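Local structure of proline dehydrogenase (Bradyrhizobium japonicum USDA 110, 3HAZ) at residues His583-Arg588 and Arg612-Phe617; Ala594-Glu599 and Asn660-Ile665; Ile656-Trp659 and Ala664-Leu667; Ala685-Arg690 and Pro835-Glu840. The protein probably oxidises proline to glutamate in two steps, using an FAD-dependent proline dehydrogenase and an NAD-dependent aldehyde dehydrogenase carried on one chain. All coordinates share one frame; numbering follows the deposited sequence.

Contact 1 (His583-Arg588 and Arg612-Phe617); sequences HLLESR and REAADF. With SO4 (sulfate ion), chain H.
Two antiparallel helices of the aldehyde dehydrogenase part meet where Leu-585 of helix 571-587 lies against Ala-614 and Ala-615 of helix 604-629. The segment axes come within 9.1 Å and make an angle of 165°. One branch of Leu-585 does the work. Its CD1 reaches the backbone between the two alanines, 3.9 Å from Ala-615 N, and it also touches Ala-614 CB. The leucine CG is anti to its own carbonyl carbon (chi1 -77°), which aims the branch at the other helix. Beside it, Glu-586 lays its CG alongside the methyl of Ala-615, at 3.9 Å from CB. The carboxylate carries on past that methyl, where OE2 forms a salt bridge with Arg-619 and OE1 accepts from Arg-517 N. In the aldehyde dehydrogenase fold these helices pack beside the nucleotide-binding region, and helix 664-675 closes over the same leucine through Leu-667. At the end of helix 571-587, Arg-588 and Ser-587 hold a sulfate, probably from the crystallisation liquor. Arg-588 NH1 donates to sulfate O4 at 2.9 Å and its NE to sulfate O2 at 3.1 Å, both nearly straight. NH1 also makes a salt bridge with Glu-701. Ser-587 OG donates to sulfate O1. Leu-584 CD2 sits over one guanidinium face. With an alanine here instead of Arg-588, the sulfate would probably keep only the Ser-587 bond of those described, and Glu-701 would lose its mate.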
# COMPACT_ATOMS: atom_id res chain seq x y z
N HIS A 583 -32.10 10.28 -16.06
CA HIS A 583 -32.60 11.37 -15.22
C HIS A 583 -34.00 11.83 -15.63
O HIS A 583 -34.87 12.05 -14.78
CB HIS A 583 -31.63 12.55 -15.24
CG HIS A 583 -32.17 13.78 -14.60
ND1 HIS A 583 -32.29 13.92 -13.23
CD2 HIS A 583 -32.64 14.94 -15.13
CE1 HIS A 583 -32.80 15.10 -12.95
NE2 HIS A 583 -33.02 15.74 -14.08
N LEU A 584 -34.22 11.99 -16.93
CA LEU A 584 -35.50 12.49 -17.43
C LEU A 584 -36.61 11.45 -17.24
O LEU A 584 -37.75 11.79 -16.93
CB LEU A 584 -35.37 12.91 -18.91
CG LEU A 584 -34.50 14.15 -19.19
CD1 LEU A 584 -34.31 14.39 -20.68
CD2 LEU A 584 -35.07 15.41 -18.52
N LEU A 585 -36.25 10.18 -17.41
CA LEU A 585 -37.19 9.08 -17.21
C LEU A 585 -37.78 9.07 -15.81
O LEU A 585 -39.00 9.03 -15.64
CB LEU A 585 -36.49 7.74 -17.48
CG LEU A 585 -36.30 7.41 -18.95
CD1 LEU A 585 -35.35 6.24 -19.13
CD2 LEU A 585 -37.64 7.12 -19.60
N GLU A 586 -36.92 9.11 -14.80
CA GLU A 586 -37.38 9.06 -13.42
C GLU A 586 -38.10 10.35 -13.06
O GLU A 586 -39.10 10.34 -12.34
CB GLU A 586 -36.20 8.85 -12.46
CG GLU A 586 -35.39 7.60 -12.74
CD GLU A 586 -34.67 7.11 -11.51
OE1 GLU A 586 -35.32 6.94 -10.46
OE2 GLU A 586 -33.44 6.90 -11.59
N SER A 587 -37.59 11.45 -13.59
CA SER A 587 -38.21 12.75 -13.40
C SER A 587 -39.64 12.77 -13.95
O SER A 587 -40.50 13.46 -13.42
CB SER A 587 -37.38 13.83 -14.08
OG SER A 587 -38.08 15.06 -14.10
N ARG A 588 -39.88 11.99 -15.00
CA ARG A 588 -41.20 11.94 -15.64
C ARG A 588 -41.86 10.57 -15.49
O ARG A 588 -42.69 10.17 -16.31
CB ARG A 588 -41.09 12.34 -17.11
CG ARG A 588 -40.50 13.73 -17.31
CD ARG A 588 -40.07 13.98 -18.76
NE ARG A 588 -39.41 15.27 -18.89
CZ ARG A 588 -38.87 15.73 -20.01
NH1 ARG A 588 -38.28 16.92 -20.02
NH2 ARG A 588 -38.91 15.00 -21.12
N ARG A 612 -38.29 1.80 -13.89
CA ARG A 612 -36.99 1.64 -13.22
C ARG A 612 -35.98 0.94 -14.13
O ARG A 612 -34.84 1.38 -14.25
CB ARG A 612 -37.13 0.88 -11.89
CG ARG A 612 -37.76 1.68 -10.75
CD ARG A 612 -37.64 0.94 -9.42
NE ARG A 612 -36.25 0.84 -8.97
CZ ARG A 612 -35.81 -0.04 -8.09
NH1 ARG A 612 -36.64 -0.93 -7.55
NH2 ARG A 612 -34.52 -0.05 -7.74
N GLU A 613 -36.40 -0.16 -14.75
CA GLU A 613 -35.54 -0.95 -15.62
C GLU A 613 -35.00 -0.12 -16.79
O GLU A 613 -33.84 -0.25 -17.17
CB GLU A 613 -36.31 -2.16 -16.14
CG GLU A 613 -35.48 -3.14 -16.95
CD GLU A 613 -36.31 -4.29 -17.50
OE1 GLU A 613 -37.51 -4.36 -17.19
OE2 GLU A 613 -35.76 -5.13 -18.26
N ALA A 614 -35.87 0.70 -17.38
CA ALA A 614 -35.47 1.56 -18.49
C ALA A 614 -34.34 2.49 -18.07
O ALA A 614 -33.34 2.61 -18.77
CB ALA A 614 -36.67 2.36 -19.01
N ALA A 615 -34.51 3.14 -16.92
CA ALA A 615 -33.48 4.04 -16.39
C ALA A 615 -32.22 3.28 -16.00
O ALA A 615 -31.12 3.78 -16.18
CB ALA A 615 -34.01 4.84 -15.20
N ASP A 616 -32.39 2.08 -15.46
CA ASP A 616 -31.24 1.24 -15.12
C ASP A 616 -30.43 0.88 -16.38
O ASP A 616 -29.20 0.88 -16.36
CB ASP A 616 -31.68 -0.04 -14.40
CG ASP A 616 -32.23 0.22 -12.98
OD1 ASP A 616 -32.01 1.32 -12.42
OD2 ASP A 616 -32.87 -0.70 -12.42
N PHE A 617 -31.13 0.56 -17.46
CA PHE A 617 -30.45 0.25 -18.71
C PHE A 617 -29.55 1.41 -19.13
O PHE A 617 -28.39 1.21 -19.49
CB PHE A 617 -31.44 -0.05 -19.83
CG PHE A 617 -31.81 -1.51 -19.96
CD1 PHE A 617 -33.15 -1.89 -20.00
CD2 PHE A 617 -30.84 -2.48 -20.04
CE1 PHE A 617 -33.50 -3.22 -20.12
CE2 PHE A 617 -31.18 -3.81 -20.16
CZ PHE A 617 -32.51 -4.18 -20.20
S SO4 H . -38.35 18.05 -16.28
O1 SO4 H . -37.19 17.34 -15.74
O2 SO4 H . -39.48 17.12 -16.39
O3 SO4 H . -38.71 19.15 -15.39
O4 SO4 H . -38.04 18.57 -17.61

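Contact 2 (Ala594-Glu599 and Asn660-Ile665). With NAD (nicotinamide-adenine-dinucleotide), chain D.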
# COMPACT_ATOMS: atom_id res chain seq x y z
N ALA A 594 -48.00 6.06 -16.69
CA ALA A 594 -49.35 6.23 -17.24
C ALA A 594 -49.46 5.59 -18.62
O ALA A 594 -50.44 4.92 -18.92
CB ALA A 594 -49.73 7.71 -17.31
N LEU A 595 -48.44 5.82 -19.45
CA LEU A 595 -48.40 5.24 -20.79
C LEU A 595 -48.35 3.71 -20.73
O LEU A 595 -49.05 3.03 -21.49
CB LEU A 595 -47.21 5.78 -21.58
CG LEU A 595 -47.49 6.90 -22.59
CD1 LEU A 595 -48.42 7.95 -22.02
CD2 LEU A 595 -46.18 7.53 -23.06
N LEU A 596 -47.51 3.18 -19.84
CA LEU A 596 -47.36 1.74 -19.69
C LEU A 596 -48.68 1.09 -19.29
O LEU A 596 -48.98 -0.04 -19.69
CB LEU A 596 -46.29 1.43 -18.64
CG LEU A 596 -44.85 1.68 -19.08
CD1 LEU A 596 -43.90 1.63 -17.89
CD2 LEU A 596 -44.43 0.68 -20.16
N GLN A 597 -49.47 1.79 -18.49
CA GLN A 597 -50.75 1.26 -18.07
C GLN A 597 -51.79 1.35 -19.19
O GLN A 597 -52.52 0.40 -19.44
CB GLN A 597 -51.23 1.97 -16.80
CG GLN A 597 -50.40 1.65 -15.57
CD GLN A 597 -51.15 1.92 -14.29
OE1 GLN A 597 -51.43 3.08 -13.96
NE2 GLN A 597 -51.49 0.86 -13.55
N ARG A 598 -51.83 2.49 -19.87
CA ARG A 598 -52.81 2.72 -20.93
C ARG A 598 -52.51 1.93 -22.20
O ARG A 598 -53.35 1.17 -22.67
CB ARG A 598 -52.90 4.22 -21.27
CG ARG A 598 -53.98 4.98 -20.51
CD ARG A 598 -55.34 4.81 -21.17
N GLU A 599 -51.31 2.11 -22.74
CA GLU A 599 -50.94 1.44 -23.98
C GLU A 599 -50.48 0.00 -23.73
O GLU A 599 -50.73 -0.89 -24.53
CB GLU A 599 -49.84 2.22 -24.72
CG GLU A 599 -49.60 1.74 -26.16
CD GLU A 599 -48.48 2.51 -26.87
OE1 GLU A 599 -47.48 2.86 -26.21
OE2 GLU A 599 -48.61 2.75 -28.09
N ASN A 660 -44.36 -6.31 -24.93
CA ASN A 660 -44.52 -6.68 -23.52
C ASN A 660 -43.65 -5.87 -22.56
O ASN A 660 -44.01 -5.71 -21.38
CB ASN A 660 -44.34 -8.18 -23.31
CG ASN A 660 -42.92 -8.64 -23.57
OD1 ASN A 660 -42.21 -8.07 -24.40
ND2 ASN A 660 -42.50 -9.70 -22.87
N PHE A 661 -42.53 -5.36 -23.06
CA PHE A 661 -41.73 -4.35 -22.36
C PHE A 661 -41.44 -3.23 -23.33
O PHE A 661 -40.30 -3.07 -23.80
CB PHE A 661 -40.44 -4.96 -21.81
CG PHE A 661 -40.67 -5.92 -20.67
CD1 PHE A 661 -40.77 -7.28 -20.90
CD2 PHE A 661 -40.79 -5.46 -19.37
CE1 PHE A 661 -40.97 -8.17 -19.86
CE2 PHE A 661 -41.00 -6.34 -18.32
CZ PHE A 661 -41.09 -7.69 -18.57
N PRO A 662 -42.47 -2.43 -23.65
CA PRO A 662 -42.50 -1.45 -24.74
C PRO A 662 -41.57 -0.29 -24.48
O PRO A 662 -41.25 0.46 -25.40
CB PRO A 662 -43.95 -0.94 -24.72
CG PRO A 662 -44.69 -1.76 -23.74
CD PRO A 662 -43.69 -2.39 -22.83
N LEU A 663 -41.17 -0.12 -23.23
CA LEU A 663 -40.27 0.97 -22.87
C LEU A 663 -38.85 0.49 -22.58
O LEU A 663 -37.90 0.98 -23.17
CB LEU A 663 -40.81 1.76 -21.68
CG LEU A 663 -39.86 2.84 -21.17
CD1 LEU A 663 -39.68 3.88 -22.25
CD2 LEU A 663 -40.37 3.48 -19.88
N ALA A 664 -38.72 -0.48 -21.67
CA ALA A 664 -37.39 -0.86 -21.18
C ALA A 664 -36.56 -1.64 -22.19
O ALA A 664 -35.37 -1.38 -22.35
CB ALA A 664 -37.50 -1.63 -19.86
N ILE A 665 -37.18 -2.60 -22.86
CA ILE A 665 -36.48 -3.39 -23.86
C ILE A 665 -36.24 -2.53 -25.09
O ILE A 665 -35.18 -2.62 -25.72
CB ILE A 665 -37.26 -4.66 -24.24
CG1 ILE A 665 -37.14 -5.69 -23.12
CG2 ILE A 665 -36.74 -5.24 -25.55
CD1 ILE A 665 -37.80 -7.00 -23.44
PA NAD D . -42.94 -10.99 -32.53
O1A NAD D . -41.93 -12.09 -33.21
O2A NAD D . -44.34 -11.33 -32.85
O5B NAD D . -42.56 -9.50 -33.17
C5B NAD D . -41.81 -8.58 -32.38
C4B NAD D . -41.21 -7.46 -33.24
O4B NAD D . -40.66 -7.89 -34.54
C3B NAD D . -42.22 -6.33 -33.67
O3B NAD D . -41.89 -4.98 -33.49
C2B NAD D . -42.67 -6.83 -35.04
O2B NAD D . -43.55 -6.06 -35.83
C1B NAD D . -41.38 -7.26 -35.59
N9A NAD D . -41.55 -8.19 -36.72
C8A NAD D . -42.60 -9.02 -36.95
N7A NAD D . -42.33 -9.73 -38.16
C5A NAD D . -41.08 -9.30 -38.65
C6A NAD D . -40.34 -9.67 -39.77
N6A NAD D . -40.87 -10.67 -40.68
N1A NAD D . -39.14 -9.09 -40.02
C2A NAD D . -38.64 -8.13 -39.14
N3A NAD D . -39.36 -7.78 -38.04
C4A NAD D . -40.58 -8.36 -37.79
O3 NAD D . -42.70 -10.91 -30.87
PN NAD D . -43.85 -10.18 -29.90
O1N NAD D . -45.35 -10.82 -30.26
O2N NAD D . -43.86 -8.73 -30.13
O5D NAD D . -43.51 -10.47 -28.30
C5D NAD D . -43.67 -11.78 -27.76
C4D NAD D . -42.41 -12.65 -27.92
O4D NAD D . -41.10 -11.97 -27.69
C3D NAD D . -42.27 -14.02 -27.13
O3D NAD D . -42.09 -15.22 -27.86
C2D NAD D . -41.23 -13.62 -26.07
O2D NAD D . -40.74 -14.56 -25.13
C1D NAD D . -40.30 -12.80 -26.87
N1N NAD D . -39.52 -11.96 -25.95
C2N NAD D . -38.27 -12.41 -25.50
C3N NAD D . -37.50 -11.59 -24.57
C7N NAD D . -36.13 -12.08 -24.08
O7N NAD D . -35.42 -11.34 -23.51
N7N NAD D . -35.66 -13.41 -24.45
C4N NAD D . -38.04 -10.29 -24.11
C5N NAD D . -39.28 -9.84 -24.56
C6N NAD D . -40.07 -10.67 -25.50
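Leu-596 points one methyl, CD2, against the side chains of Pro-662 and Leu-663. That methyl lies 4.1 Å from Pro-662 CD and equally far from Leu-663 CB. The two partners are met at different angles. The leucine side chain runs obliquely to the proline ring, but it crosses Leu-663 at about a right angle. CG of Leu-596 is anti to the carbonyl carbon (chi1 -73°), a torsion that carries CD2 from the flank of the helix to the loop. On Leu-663, CB is what faces the methyl. All three residues are buried, and the contact is purely apolar. It joins helix 589-598 to the loop that leads from strand 641-656 into helix 664-675, in the nucleotide-binding part of the aldehyde dehydrogenase fold. Glu-610 of helix 604-629 secures the start of that helix, because its OE2 accepts from the backbone N of both Leu-663 and Ala-664. The other side of the loop reaches NAD. Asn-660 OD1 lies 3.4 Å from C5N of the nicotinamide ring, and its ND2 is held by Gln-792 O. Ile-665 CD1 approaches the same ring, at 3.4 Å from C4N, the carbon that accepts hydride in this chemistry. Glu-599, at the foot of its segment, reaches helix 689-702, OE1 accepting from Ile-691 N and OE2 from Arg-690 N.

Contact 3 (Ile656-Trp659 and Ala664-Leu667). With NAD (nicotinamide-adenine-dinucleotide), chain D.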
# COMPACT_ATOMS: atom_id res chain seq x y z
N ILE A 656 -35.41 -3.78 -33.23
CA ILE A 656 -36.79 -4.24 -33.31
C ILE A 656 -37.22 -4.78 -31.95
O ILE A 656 -36.58 -5.67 -31.41
CB ILE A 656 -36.96 -5.32 -34.39
CG1 ILE A 656 -36.65 -4.75 -35.78
CG2 ILE A 656 -38.36 -5.91 -34.34
CD1 ILE A 656 -36.54 -5.79 -36.86
N SER A 657 -38.31 -4.25 -31.41
CA SER A 657 -38.71 -4.54 -30.04
C SER A 657 -40.14 -5.07 -29.93
O SER A 657 -40.95 -4.84 -30.83
CB SER A 657 -38.55 -3.27 -29.19
OG SER A 657 -39.22 -2.18 -29.79
N PRO A 658 -40.45 -5.77 -28.82
CA PRO A 658 -41.77 -6.36 -28.58
C PRO A 658 -42.70 -5.43 -27.80
O PRO A 658 -42.29 -4.37 -27.35
CB PRO A 658 -41.45 -7.58 -27.70
CG PRO A 658 -40.04 -7.35 -27.15
CD PRO A 658 -39.54 -6.03 -27.70
N TRP A 659 -43.94 -5.87 -27.63
CA TRP A 659 -44.97 -5.08 -26.96
C TRP A 659 -45.00 -5.26 -25.44
O TRP A 659 -45.61 -4.46 -24.73
CB TRP A 659 -46.35 -5.42 -27.54
CG TRP A 659 -46.62 -6.89 -27.54
CD1 TRP A 659 -46.47 -7.76 -28.58
CD2 TRP A 659 -47.08 -7.68 -26.43
NE1 TRP A 659 -46.81 -9.03 -28.20
CE2 TRP A 659 -47.19 -9.01 -26.88
CE3 TRP A 659 -47.42 -7.38 -25.11
CZ2 TRP A 659 -47.62 -10.04 -26.05
CZ3 TRP A 659 -47.85 -8.41 -24.28
CH2 TRP A 659 -47.94 -9.72 -24.76
N ALA A 664 -38.72 -0.48 -21.67
CA ALA A 664 -37.39 -0.86 -21.18
C ALA A 664 -36.56 -1.64 -22.19
O ALA A 664 -35.37 -1.38 -22.35
CB ALA A 664 -37.50 -1.63 -19.86
N ILE A 665 -37.18 -2.60 -22.86
CA ILE A 665 -36.48 -3.39 -23.86
C ILE A 665 -36.24 -2.53 -25.09
O ILE A 665 -35.18 -2.62 -25.72
CB ILE A 665 -37.26 -4.66 -24.24
CG1 ILE A 665 -37.14 -5.69 -23.12
CG2 ILE A 665 -36.74 -5.24 -25.55
CD1 ILE A 665 -37.80 -7.00 -23.44
N PHE A 666 -37.22 -1.69 -25.41
CA PHE A 666 -37.06 -0.71 -26.47
C PHE A 666 -35.81 0.13 -26.23
O PHE A 666 -34.93 0.21 -27.09
CB PHE A 666 -38.28 0.20 -26.58
CG PHE A 666 -38.11 1.31 -27.58
CD1 PHE A 666 -38.37 1.09 -28.92
CD2 PHE A 666 -37.65 2.56 -27.18
CE1 PHE A 666 -38.20 2.11 -29.85
CE2 PHE A 666 -37.47 3.58 -28.11
CZ PHE A 666 -37.74 3.35 -29.44
N LEU A 667 -35.73 0.74 -25.05
CA LEU A 667 -34.61 1.63 -24.71
C LEU A 667 -33.31 0.88 -24.45
O LEU A 667 -32.23 1.38 -24.77
CB LEU A 667 -34.96 2.49 -23.49
CG LEU A 667 -35.81 3.72 -23.79
CD1 LEU A 667 -36.11 4.50 -22.52
CD2 LEU A 667 -35.09 4.60 -24.81
PA NAD D . -42.94 -10.99 -32.53
O1A NAD D . -41.93 -12.09 -33.21
O2A NAD D . -44.34 -11.33 -32.85
O5B NAD D . -42.56 -9.50 -33.17
C5B NAD D . -41.81 -8.58 -32.38
C4B NAD D . -41.21 -7.46 -33.24
O4B NAD D . -40.66 -7.89 -34.54
C3B NAD D . -42.22 -6.33 -33.67
O3B NAD D . -41.89 -4.98 -33.49
C2B NAD D . -42.67 -6.83 -35.04
O2B NAD D . -43.55 -6.06 -35.83
C1B NAD D . -41.38 -7.26 -35.59
N9A NAD D . -41.55 -8.19 -36.72
C8A NAD D . -42.60 -9.02 -36.95
N7A NAD D . -42.33 -9.73 -38.16
C5A NAD D . -41.08 -9.30 -38.65
C6A NAD D . -40.34 -9.67 -39.77
N6A NAD D . -40.87 -10.67 -40.68
N1A NAD D . -39.14 -9.09 -40.02
C2A NAD D . -38.64 -8.13 -39.14
N3A NAD D . -39.36 -7.78 -38.04
C4A NAD D . -40.58 -8.36 -37.79
O3 NAD D . -42.70 -10.91 -30.87
PN NAD D . -43.85 -10.18 -29.90
O1N NAD D . -45.35 -10.82 -30.26
O2N NAD D . -43.86 -8.73 -30.13
O5D NAD D . -43.51 -10.47 -28.30
C5D NAD D . -43.67 -11.78 -27.76
C4D NAD D . -42.41 -12.65 -27.92
O4D NAD D . -41.10 -11.97 -27.69
C3D NAD D . -42.27 -14.02 -27.13
O3D NAD D . -42.09 -15.22 -27.86
C2D NAD D . -41.23 -13.62 -26.07
O2D NAD D . -40.74 -14.56 -25.13
C1D NAD D . -40.30 -12.80 -26.87
N1N NAD D . -39.52 -11.96 -25.95
C2N NAD D . -38.27 -12.41 -25.50
C3N NAD D . -37.50 -11.59 -24.57
C7N NAD D . -36.13 -12.08 -24.08
O7N NAD D . -35.42 -11.34 -23.51
N7N NAD D . -35.66 -13.41 -24.45
C4N NAD D . -38.04 -10.29 -24.11
C5N NAD D . -39.28 -9.84 -24.56
C6N NAD D . -40.07 -10.67 -25.50
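Pro-658 CD meets Ile-665 CG2 at 3.6 Å, the two side chains crossing at about a right angle. This is the strand-loop-helix corner of the Rossmann-type NAD-binding region, running from strand 641-656 into helix 664-675. The loop grips the cofactor directly. Ser-657 O accepts a 2.8 Å hydrogen bond from ribose O3B of NAD. Trp-659 NE1 makes a weak bond to phosphate oxygen O1N, at 3.1 Å and 138°. Pro-658 CG rests against the nicotinamide ring, 3.7 Å from C5N. Ile-656 turns away from the helix and puts CG2 against the adenosine ribose, while CD1 lies 3.6 Å from adenine N3A. Cutting this side chain back to an alanine is likely to open a gap beside the ribose, with no methyl left against adenine N3A. Behind this first shell, the backbone of Ile-656 pairs with strand 730-734, and Ile-656 O accepts from Gln-669 NE2. Ala-692, Ala-695 and Val-696 of helix 689-702 pack on Phe-666. The phenylalanine CG is anti to the backbone N (chi1 175°), which brings the ring edge beside the serine. Ser-657 OG lies in the ring plane there, 3.5 Å from Phe-666 CD1.

Contact 4 (Ala685-Arg690 and Pro835-Glu840). With NAD (nicotinamide-adenine-dinucleotide), chain D.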
# COMPACT_ATOMS: atom_id res chain seq x y z
N ALA A 685 -42.96 -2.53 -31.61
CA ALA A 685 -44.11 -3.39 -31.86
C ALA A 685 -45.30 -2.55 -32.28
O ALA A 685 -45.52 -1.45 -31.77
CB ALA A 685 -44.44 -4.19 -30.62
N GLU A 686 -46.08 -3.08 -33.22
CA GLU A 686 -47.24 -2.37 -33.74
C GLU A 686 -48.19 -1.92 -32.63
O GLU A 686 -48.82 -0.87 -32.74
CB GLU A 686 -47.97 -3.23 -34.76
CG GLU A 686 -48.63 -2.43 -35.87
CD GLU A 686 -49.35 -3.31 -36.87
OE1 GLU A 686 -49.47 -4.53 -36.63
OE2 GLU A 686 -49.81 -2.77 -37.91
N GLN A 687 -48.30 -2.72 -31.57
CA GLN A 687 -49.22 -2.42 -30.47
C GLN A 687 -48.80 -1.24 -29.60
O GLN A 687 -49.64 -0.62 -28.94
CB GLN A 687 -49.42 -3.65 -29.56
CG GLN A 687 -50.02 -4.86 -30.25
CD GLN A 687 -48.97 -5.83 -30.76
OE1 GLN A 687 -47.84 -5.45 -31.03
NE2 GLN A 687 -49.36 -7.10 -30.90
N THR A 688 -47.51 -0.93 -29.57
CA THR A 688 -47.00 0.03 -28.60
C THR A 688 -46.08 1.11 -29.17
O THR A 688 -44.99 1.34 -28.65
CB THR A 688 -46.27 -0.70 -27.45
OG1 THR A 688 -45.33 -1.63 -28.00
CG2 THR A 688 -47.27 -1.46 -26.60
N PRO A 689 -46.53 1.80 -30.23
CA PRO A 689 -45.72 2.85 -30.86
C PRO A 689 -45.67 4.15 -30.06
O PRO A 689 -44.70 4.88 -30.17
CB PRO A 689 -46.46 3.10 -32.18
CG PRO A 689 -47.88 2.78 -31.83
CD PRO A 689 -47.75 1.54 -31.01
N ARG A 690 -46.71 4.44 -29.28
CA ARG A 690 -46.78 5.73 -28.59
C ARG A 690 -45.66 5.91 -27.57
O ARG A 690 -44.93 6.90 -27.60
CB ARG A 690 -48.15 5.94 -27.95
N PRO A 835 -55.29 -6.98 -18.60
CA PRO A 835 -55.70 -7.66 -19.83
C PRO A 835 -54.49 -8.12 -20.63
O PRO A 835 -53.40 -7.59 -20.45
CB PRO A 835 -56.45 -6.58 -20.60
CG PRO A 835 -55.89 -5.29 -20.10
CD PRO A 835 -55.40 -5.52 -18.69
N VAL A 836 -54.69 -9.10 -21.50
CA VAL A 836 -53.65 -9.43 -22.47
C VAL A 836 -53.64 -8.36 -23.56
O VAL A 836 -54.58 -7.57 -23.67
CB VAL A 836 -53.83 -10.85 -23.04
CG1 VAL A 836 -53.70 -11.87 -21.92
CG2 VAL A 836 -55.18 -10.98 -23.73
N ILE A 837 -52.58 -8.33 -24.36
CA ILE A 837 -52.30 -7.18 -25.22
C ILE A 837 -53.36 -6.89 -26.30
O ILE A 837 -53.72 -5.74 -26.51
CB ILE A 837 -50.88 -7.28 -25.85
CG1 ILE A 837 -50.50 -5.96 -26.55
CG2 ILE A 837 -50.80 -8.47 -26.80
CD1 ILE A 837 -50.57 -4.74 -25.64
N ASP A 838 -53.86 -7.92 -26.97
CA ASP A 838 -54.86 -7.72 -28.02
C ASP A 838 -55.77 -8.93 -28.25
O ASP A 838 -55.56 -10.01 -27.69
CB ASP A 838 -54.20 -7.31 -29.35
CG ASP A 838 -53.20 -8.34 -29.86
OD1 ASP A 838 -53.27 -9.51 -29.42
OD2 ASP A 838 -52.35 -7.98 -30.70
N VAL A 839 -56.78 -8.72 -29.09
CA VAL A 839 -57.75 -9.76 -29.43
C VAL A 839 -57.07 -11.02 -29.97
O VAL A 839 -57.49 -12.14 -29.68
CB VAL A 839 -58.78 -9.24 -30.45
CG1 VAL A 839 -59.21 -10.34 -31.41
CG2 VAL A 839 -59.98 -8.65 -29.73
N GLU A 840 -56.02 -10.83 -30.76
CA GLU A 840 -55.29 -11.94 -31.35
C GLU A 840 -54.63 -12.80 -30.27
O GLU A 840 -54.60 -14.02 -30.36
CB GLU A 840 -54.24 -11.44 -32.35
CG GLU A 840 -54.82 -10.70 -33.55
CD GLU A 840 -54.97 -9.20 -33.33
OE1 GLU A 840 -55.50 -8.80 -32.27
OE2 GLU A 840 -54.55 -8.42 -34.21
PA NAD D . -42.94 -10.99 -32.53
O1A NAD D . -41.93 -12.09 -33.21
O2A NAD D . -44.34 -11.33 -32.85
O5B NAD D . -42.56 -9.50 -33.17
C5B NAD D . -41.81 -8.58 -32.38
C4B NAD D . -41.21 -7.46 -33.24
O4B NAD D . -40.66 -7.89 -34.54
C3B NAD D . -42.22 -6.33 -33.67
O3B NAD D . -41.89 -4.98 -33.49
C2B NAD D . -42.67 -6.83 -35.04
O2B NAD D . -43.55 -6.06 -35.83
C1B NAD D . -41.38 -7.26 -35.59
N9A NAD D . -41.55 -8.19 -36.72
C8A NAD D . -42.60 -9.02 -36.95
N7A NAD D . -42.33 -9.73 -38.16
C5A NAD D . -41.08 -9.30 -38.65
C6A NAD D . -40.34 -9.67 -39.77
N6A NAD D . -40.87 -10.67 -40.68
N1A NAD D . -39.14 -9.09 -40.02
C2A NAD D . -38.64 -8.13 -39.14
N3A NAD D . -39.36 -7.78 -38.04
C4A NAD D . -40.58 -8.36 -37.79
O3 NAD D . -42.70 -10.91 -30.87
PN NAD D . -43.85 -10.18 -29.90
O1N NAD D . -45.35 -10.82 -30.26
O2N NAD D . -43.86 -8.73 -30.13
O5D NAD D . -43.51 -10.47 -28.30
C5D NAD D . -43.67 -11.78 -27.76
C4D NAD D . -42.41 -12.65 -27.92
O4D NAD D . -41.10 -11.97 -27.69
C3D NAD D . -42.27 -14.02 -27.13
O3D NAD D . -42.09 -15.22 -27.86
C2D NAD D . -41.23 -13.62 -26.07
O2D NAD D . -40.74 -14.56 -25.13
C1D NAD D . -40.30 -12.80 -26.87
N1N NAD D . -39.52 -11.96 -25.95
C2N NAD D . -38.27 -12.41 -25.50
C3N NAD D . -37.50 -11.59 -24.57
C7N NAD D . -36.13 -12.08 -24.08
O7N NAD D . -35.42 -11.34 -23.51
N7N NAD D . -35.66 -13.41 -24.45
C4N NAD D . -38.04 -10.29 -24.11
C5N NAD D . -39.28 -9.84 -24.56
C6N NAD D . -40.07 -10.67 -25.50
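Asp-838 OD2 accepts a hydrogen bond from Gln-687 NE2 at 3.1 Å, with an N-H...O angle of 166°. The carboxylate oxygen lies close to the plane of the glutamine amide. The amide nitrogen, by contrast, comes to it from above the carboxylate plane, 38° out of it. The two flat groups are moderately tilted against each other. The other carboxylate oxygen, OD1, accepts from Ala-841 N. Asp-838 is thus the N-cap of helix 839-855, and one side chain serves both the helix start and the neighbouring loop. Alongside the hydrogen bond, the aliphatic part of Gln-687 rests on Ile-837. Its CB and CG both touch Ile-837 CG1, the latter at 3.9 Å, and the side chains cross at about a right angle. Gln-687 bends at chi2 (94°), which lets CG meet the isoleucine while NE2 turns to the aspartate. The glutamine belongs to a type I beta turn, Ala-685 to Thr-688, closed by Thr-688 N to Ala-685 O at 3.0 Å. In the aldehyde dehydrogenase fold this turn links strand 679-683 to helix 689-702 at the NAD pocket. Ala-685 CA lies 3.2 Å from ribose O3B of NAD. Trp-659 touches both Gln-687 and Ile-837, and Gln-792 OE1 accepts from Ile-837 N.

How the contacts relate
All four contacts lie in the aldehyde dehydrogenase part, and contacts 2, 3 and 4 all reach the same NAD. Contacts 2 and 3 share Ala-664 and Ile-665 at the start of helix 664-675, and their centres are about 9 Å apart. Contact 1 packs on the start of this helix and the residue before it: Ala-614 CB is 3.9 Å from Leu-663 CG, and the Ala-614 side chain is about 14 Å from NAD. Contact 2 meets contact 4 through a probable hydrogen bond from Arg-690 N to Glu-599 OE2, at 2.8 Å. Contact 4 meets contact 3 where Trp-659 CE3 lies 3.5 Å from Ile-837 CB. Ile-665 is about 6 Å from Cys-794, the predicted active-site residue, measured between side chains.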